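Local coordinates for protein glucosamine-6-phosphate deaminase (Thermotoga maritima, PDB 1J5X) that is of unknown function here but belongs to the SIS-domain proteins, built on parallel beta sheets flanked by helices, at residues 275-280 and 290-295; 214-219 and 248-253. All coordinates share one frame; numbering follows the deposited sequence.

In the fold
Both interactions reach the same four-stranded parallel sheet, ordered 241-245, 214-218, 262-267, 289-293. Interaction 1 packs helix 273-285 against an edge strand, 289-293, through salt bridges; interaction 2 lays a tyrosine from the loop after strand 241-245 over the inner strand 214-218 by apolar contact. Their centres are about 12 Å apart, and they follow in series along the chain, interaction 2 closing before interaction 1 opens. They also touch: Leu-279 CD2 lies 3.9 Å from Leu-218 CD1, and Leu-279 CA 3.5 Å from Arg-251 NH2. Leu-279 thus brings the helix of interaction 1 against both segments of interaction 2.

Interaction 1: 275-280 and 290-295; sequences QEKRLR and VLEVGE
Arg-280 lays its aliphatic stem along Val-290, the two side chains running past each other in opposite directions, with Arg-280 CG 3.9 Å from Val-290 CG1. An extended chain, with CG anti to the backbone N (chi1 171°), carries the guanidinium past the valine side chain, over the valine carbonyl, to the carboxylate of Glu-292. There Arg-280 NH1 donates to Glu-292 OE1 at 2.9 Å in a bent bond. It uses the anti lone pair of the oxygen, and the guanidinium and carboxylate planes stand 67° apart. Val-290 O lies over one face of the guanidinium, 3.1 Å from Arg-280 NH2, but the angle is too poor for a hydrogen bond.

Lys-277 reaches the same carboxylate from another direction, crossing Glu-292 at about a right angle. Its chain begins by pointing away from the strand and bends at chi2 and chi4, which brings Lys-277 NZ to 2.9 Å from Glu-292 OE1 on the syn side; a weak second bond goes to OE2. OE1 is therefore gripped by two cationic donors, and this probably favours the ionised carboxylate in its buried setting.

The network ties together the last two elements of a beta-alpha-beta unit, strand 262-267, helix 273-285 and strand 289-293. Helix and strand segments run nearly antiparallel, at 162°, with axes 10.1 Å apart, a gap that long side chains can span while the short, branched Val-290 packs beside the arginine stem. Lys-268 adds a salt bridge to Glu-292 OE2 and another to Glu-276 OE1, joining two carboxylates of like charge. Asp-298 and Glu-284 also pair with Arg-280, while Gly-296 O accepts from Lys-277 NZ.

Interaction 2: 214-219 and 248-253; sequences HFVFLG and LEYRHG
A chi1 of -163° turns the ring of Tyr-250 away from its own backbone nitrogen and out toward strand 214-218, and the same kind of torsion in Val-216 (chi1 173°) sets CG1 over that ring. Val-216 CG1 sits 4.0 Å from the centroid of the Tyr-250 ring and 28° off its normal, a CH-pi contact displaced toward the CE1 side of the ring; its closest ring atom is Tyr-250 CE1, at 3.6 Å. The other branch, Val-216 CG2, meets Tyr-250 OH at 3.6 Å. A beta-branched residue suits this place because its two methyls touch the ring and the hydroxyl at once.

Strand 214-218 is an inner strand of the four-stranded parallel sheet, and Tyr-250 belongs to a short 3-10 segment in the connection between strands 241-245 and 262-267, the neighbours of 214-218 on its two sides. The loop is thereby held against the sheet by an aromatic side chain long enough to run from Leu-218 back over Val-216 toward His-214. That leucine crosses the tyrosine at about a right angle, placing CD2 3.8 Å from Tyr-250 CB, at the root of the ring.

Toward the hydroxyl, His-214 CE1 is a looser neighbour, 4.1 Å from Tyr-250 OH. Its ring nitrogens are engaged by Glu-243 at NE2 and Thr-262 at ND1, which fix the imidazole between the two flanking strands.

Interaction 1: 275-280 and 290-295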
loop_
_atom_site.group_PDB
_atom_site.type_symbol
_atom_site.label_atom_id
_atom_site.label_comp_id
_atom_site.label_asym_id
_atom_site.label_seq_id
_atom_site.Cartn_x
_atom_site.Cartn_y
_atom_site.Cartn_z
ATOM N N GLN A 275 -17.750 12.058 -11.712
ATOM C CA GLN A 275 -18.247 10.766 -11.268
ATOM C C GLN A 275 -18.073 10.601 -9.762
ATOM O O GLN A 275 -18.932 10.012 -9.116
ATOM C CB GLN A 275 -17.524 9.624 -12.029
ATOM C CG GLN A 275 -17.732 9.577 -13.536
ATOM C CD GLN A 275 -17.202 10.806 -14.326
ATOM O OE1 GLN A 275 -16.130 11.379 -14.020
ATOM N NE2 GLN A 275 -17.952 11.199 -15.375
ATOM N N GLU A 276 -16.964 11.105 -9.208
ATOM C CA GLU A 276 -16.662 10.973 -7.803
ATOM C C GLU A 276 -17.620 11.798 -6.968
ATOM O O GLU A 276 -18.099 11.338 -5.943
ATOM C CB GLU A 276 -15.194 11.373 -7.495
ATOM C CG GLU A 276 -14.174 10.326 -7.978
ATOM C CD GLU A 276 -12.785 10.878 -8.304
ATOM O OE1 GLU A 276 -12.531 12.099 -8.114
ATOM O OE2 GLU A 276 -11.936 10.075 -8.792
ATOM N N LYS A 277 -17.907 13.009 -7.420
ATOM C CA LYS A 277 -18.815 13.819 -6.641
ATOM C C LYS A 277 -20.228 13.223 -6.670
ATOM O O LYS A 277 -20.941 13.261 -5.646
ATOM C CB LYS A 277 -18.773 15.268 -7.161
ATOM C CG LYS A 277 -17.419 15.957 -6.787
ATOM C CD LYS A 277 -17.325 16.051 -5.253
ATOM C CE LYS A 277 -16.449 17.183 -4.734
ATOM N NZ LYS A 277 -15.027 16.868 -4.709
ATOM N N ARG A 278 -20.626 12.673 -7.812
ATOM C CA ARG A 278 -21.946 12.069 -7.932
ATOM C C ARG A 278 -22.044 10.883 -6.971
ATOM O O ARG A 278 -23.047 10.724 -6.268
ATOM C CB ARG A 278 -22.217 11.579 -9.336
ATOM C CG ARG A 278 -22.439 12.639 -10.362
ATOM C CD ARG A 278 -22.846 11.977 -11.676
ATOM N NE ARG A 278 -23.032 12.946 -12.756
ATOM C CZ ARG A 278 -23.571 12.653 -13.944
ATOM N NH1 ARG A 278 -23.974 11.407 -14.213
ATOM N NH2 ARG A 278 -23.732 13.611 -14.860
ATOM N N LEU A 279 -20.995 10.058 -6.906
ATOM C CA LEU A 279 -21.026 8.891 -6.004
ATOM C C LEU A 279 -21.041 9.346 -4.519
ATOM O O LEU A 279 -21.742 8.785 -3.690
ATOM C CB LEU A 279 -19.783 8.002 -6.274
ATOM C CG LEU A 279 -19.644 6.765 -5.388
ATOM C CD1 LEU A 279 -20.945 5.921 -5.476
ATOM C CD2 LEU A 279 -18.366 5.967 -5.851
ATOM N N ARG A 280 -20.234 10.353 -4.197
ATOM C CA ARG A 280 -20.198 10.898 -2.863
ATOM C C ARG A 280 -21.614 11.321 -2.432
ATOM O O ARG A 280 -22.077 10.906 -1.355
ATOM C CB ARG A 280 -19.284 12.132 -2.817
ATOM C CG ARG A 280 -19.371 12.891 -1.502
ATOM C CD ARG A 280 -18.293 13.963 -1.362
ATOM N NE ARG A 280 -18.378 14.552 -0.023
ATOM C CZ ARG A 280 -17.353 14.984 0.705
ATOM N NH1 ARG A 280 -16.099 14.918 0.266
ATOM N NH2 ARG A 280 -17.589 15.486 1.908
ATOM N N VAL A 290 -18.503 10.724 3.869
ATOM C CA VAL A 290 -17.521 10.507 2.794
ATOM C C VAL A 290 -16.428 11.520 2.850
ATOM O O VAL A 290 -16.697 12.738 3.046
ATOM C CB VAL A 290 -18.169 10.608 1.448
ATOM C CG1 VAL A 290 -17.092 10.374 0.335
ATOM C CG2 VAL A 290 -19.367 9.634 1.363
ATOM N N LEU A 291 -15.199 11.022 2.744
ATOM C CA LEU A 291 -14.003 11.845 2.748
ATOM C C LEU A 291 -13.232 11.589 1.436
ATOM O O LEU A 291 -12.997 10.426 1.050
ATOM C CB LEU A 291 -13.151 11.480 3.945
ATOM C CG LEU A 291 -11.964 12.372 4.260
ATOM C CD1 LEU A 291 -11.733 12.424 5.796
ATOM C CD2 LEU A 291 -10.741 11.789 3.553
ATOM N N GLU A 292 -12.900 12.662 0.716
ATOM C CA GLU A 292 -12.120 12.476 -0.509
ATOM C C GLU A 292 -10.661 12.815 -0.313
ATOM O O GLU A 292 -10.306 13.859 0.262
ATOM C CB GLU A 292 -12.655 13.350 -1.646
ATOM C CG GLU A 292 -13.978 12.924 -2.218
ATOM C CD GLU A 292 -14.586 14.024 -3.099
ATOM O OE1 GLU A 292 -15.301 14.902 -2.561
ATOM O OE2 GLU A 292 -14.367 14.000 -4.326
ATOM N N VAL A 293 -9.791 11.949 -0.830
ATOM C CA VAL A 293 -8.355 12.178 -0.751
ATOM C C VAL A 293 -7.927 12.549 -2.159
ATOM O O VAL A 293 -8.106 11.752 -3.072
ATOM C CB VAL A 293 -7.590 10.871 -0.369
ATOM C CG1 VAL A 293 -6.058 11.092 -0.457
ATOM C CG2 VAL A 293 -8.047 10.436 1.051
ATOM N N GLY A 294 -7.335 13.727 -2.324
ATOM C CA GLY A 294 -6.927 14.158 -3.675
ATOM C C GLY A 294 -7.335 15.646 -3.889
ATOM O O GLY A 294 -8.149 16.249 -3.135
ATOM N N GLU A 295 -6.780 16.234 -4.952
ATOM C CA GLU A 295 -7.090 17.629 -5.248
ATOM C C GLU A 295 -8.565 17.755 -5.522
ATOM O O GLU A 295 -9.170 16.866 -6.177
ATOM C CB GLU A 295 -6.188 18.089 -6.406
ATOM C CG GLU A 295 -4.851 18.426 -5.822
ATOM C CD GLU A 295 -3.931 19.166 -6.785
ATOM O OE1 GLU A 295 -4.428 19.731 -7.786
ATOM O OE2 GLU A 295 -2.704 19.202 -6.524
#

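Interaction 2: 214-219 and 248-253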
loop_
_atom_site.group_PDB
_atom_site.type_symbol
_atom_site.label_atom_id
_atom_site.label_comp_id
_atom_site.label_asym_id
_atom_site.label_seq_id
_atom_site.Cartn_x
_atom_site.Cartn_y
_atom_site.Cartn_z
ATOM N N HIS A 214 -17.814 1.114 10.307
ATOM C CA HIS A 214 -17.764 0.406 9.007
ATOM C C HIS A 214 -16.962 1.331 8.092
ATOM O O HIS A 214 -17.480 2.405 7.707
ATOM C CB HIS A 214 -19.145 0.286 8.429
ATOM C CG HIS A 214 -19.169 -0.369 7.088
ATOM N ND1 HIS A 214 -20.205 -0.202 6.207
ATOM C CD2 HIS A 214 -18.277 -1.180 6.475
ATOM C CE1 HIS A 214 -19.957 -0.882 5.097
ATOM N NE2 HIS A 214 -18.794 -1.483 5.237
ATOM N N PHE A 215 -15.737 0.915 7.768
ATOM C CA PHE A 215 -14.874 1.729 6.889
ATOM C C PHE A 215 -14.817 1.116 5.479
ATOM O O PHE A 215 -14.583 -0.103 5.338
ATOM C CB PHE A 215 -13.457 1.772 7.433
ATOM C CG PHE A 215 -13.316 2.424 8.793
ATOM C CD1 PHE A 215 -14.361 3.169 9.344
ATOM C CD2 PHE A 215 -12.146 2.300 9.485
ATOM C CE1 PHE A 215 -14.190 3.774 10.604
ATOM C CE2 PHE A 215 -11.949 2.901 10.744
ATOM C CZ PHE A 215 -12.983 3.632 11.297
ATOM N N VAL A 216 -14.937 1.971 4.456
ATOM C CA VAL A 216 -14.923 1.531 3.052
ATOM C C VAL A 216 -13.850 2.383 2.363
ATOM O O VAL A 216 -13.841 3.613 2.560
ATOM C CB VAL A 216 -16.298 1.796 2.435
ATOM C CG1 VAL A 216 -16.313 1.516 0.926
ATOM C CG2 VAL A 216 -17.379 0.936 3.168
ATOM N N PHE A 217 -12.934 1.744 1.629
ATOM C CA PHE A 217 -11.849 2.436 0.917
ATOM C C PHE A 217 -12.036 2.221 -0.579
ATOM O O PHE A 217 -12.047 1.087 -1.061
ATOM C CB PHE A 217 -10.537 1.893 1.468
ATOM C CG PHE A 217 -10.371 2.208 2.934
ATOM C CD1 PHE A 217 -9.903 3.457 3.300
ATOM C CD2 PHE A 217 -10.725 1.282 3.936
ATOM C CE1 PHE A 217 -9.750 3.829 4.652
ATOM C CE2 PHE A 217 -10.596 1.627 5.309
ATOM C CZ PHE A 217 -10.098 2.897 5.664
ATOM N N LEU A 218 -12.202 3.318 -1.331
ATOM C CA LEU A 218 -12.482 3.211 -2.757
ATOM C C LEU A 218 -11.382 3.825 -3.592
ATOM O O LEU A 218 -10.910 4.901 -3.254
ATOM C CB LEU A 218 -13.803 3.942 -3.066
ATOM C CG LEU A 218 -15.098 3.517 -2.350
ATOM C CD1 LEU A 218 -16.321 4.276 -3.008
ATOM C CD2 LEU A 218 -15.295 1.971 -2.571
ATOM N N GLY A 219 -10.974 3.148 -4.650
ATOM C CA GLY A 219 -9.951 3.735 -5.535
ATOM C C GLY A 219 -9.764 2.824 -6.734
ATOM O O GLY A 219 -10.023 1.618 -6.636
ATOM N N LEU A 248 -16.178 2.722 -8.696
ATOM C CA LEU A 248 -17.541 2.597 -9.195
ATOM C C LEU A 248 -18.129 1.217 -8.907
ATOM O O LEU A 248 -19.345 1.032 -9.062
ATOM C CB LEU A 248 -17.566 2.876 -10.709
ATOM C CG LEU A 248 -17.042 4.272 -11.032
ATOM C CD1 LEU A 248 -17.057 4.502 -12.488
ATOM C CD2 LEU A 248 -17.865 5.316 -10.248
ATOM N N GLU A 249 -17.293 0.259 -8.460
ATOM C CA GLU A 249 -17.817 -1.098 -8.193
ATOM C C GLU A 249 -18.713 -1.055 -6.996
ATOM O O GLU A 249 -19.555 -1.938 -6.832
ATOM C CB GLU A 249 -16.685 -2.082 -7.856
ATOM C CG GLU A 249 -15.926 -2.485 -9.118
ATOM C CD GLU A 249 -16.794 -3.372 -10.046
ATOM O OE1 GLU A 249 -17.053 -4.567 -9.720
ATOM O OE2 GLU A 249 -17.237 -2.888 -11.080
ATOM N N TYR A 250 -18.497 -0.044 -6.151
ATOM C CA TYR A 250 -19.232 0.047 -4.908
ATOM C C TYR A 250 -20.759 0.099 -5.097
ATOM O O TYR A 250 -21.496 -0.350 -4.224
ATOM C CB TYR A 250 -18.718 1.240 -4.061
ATOM C CG TYR A 250 -19.168 1.122 -2.601
ATOM C CD1 TYR A 250 -18.731 0.053 -1.801
ATOM C CD2 TYR A 250 -20.058 2.054 -2.045
ATOM C CE1 TYR A 250 -19.146 -0.088 -0.515
ATOM C CE2 TYR A 250 -20.504 1.921 -0.732
ATOM C CZ TYR A 250 -20.045 0.850 0.034
ATOM O OH TYR A 250 -20.434 0.676 1.327
ATOM N N ARG A 251 -21.242 0.567 -6.238
ATOM C CA ARG A 251 -22.676 0.612 -6.436
ATOM C C ARG A 251 -23.256 -0.748 -6.745
ATOM O O ARG A 251 -24.474 -0.943 -6.579
ATOM C CB ARG A 251 -23.060 1.467 -7.647
ATOM C CG ARG A 251 -22.853 3.005 -7.422
ATOM C CD ARG A 251 -23.579 3.728 -8.573
ATOM N NE ARG A 251 -23.538 5.183 -8.385
ATOM C CZ ARG A 251 -22.622 5.987 -8.939
ATOM N NH1 ARG A 251 -21.651 5.495 -9.730
ATOM N NH2 ARG A 251 -22.680 7.301 -8.702
ATOM N N HIS A 252 -22.396 -1.671 -7.213
ATOM C CA HIS A 252 -22.906 -2.927 -7.695
ATOM C C HIS A 252 -23.061 -3.967 -6.653
ATOM O O HIS A 252 -22.543 -5.088 -6.753
ATOM C CB HIS A 252 -22.032 -3.426 -8.874
ATOM C CG HIS A 252 -21.883 -2.435 -9.966
ATOM N ND1 HIS A 252 -22.621 -2.484 -11.127
ATOM C CD2 HIS A 252 -21.080 -1.347 -10.075
ATOM C CE1 HIS A 252 -22.274 -1.483 -11.910
ATOM N NE2 HIS A 252 -21.338 -0.775 -11.293
ATOM N N GLY A 253 -23.740 -3.570 -5.591
ATOM C CA GLY A 253 -23.978 -4.497 -4.509
ATOM C C GLY A 253 -23.496 -4.132 -3.148
ATOM O O GLY A 253 -24.299 -4.092 -2.185
#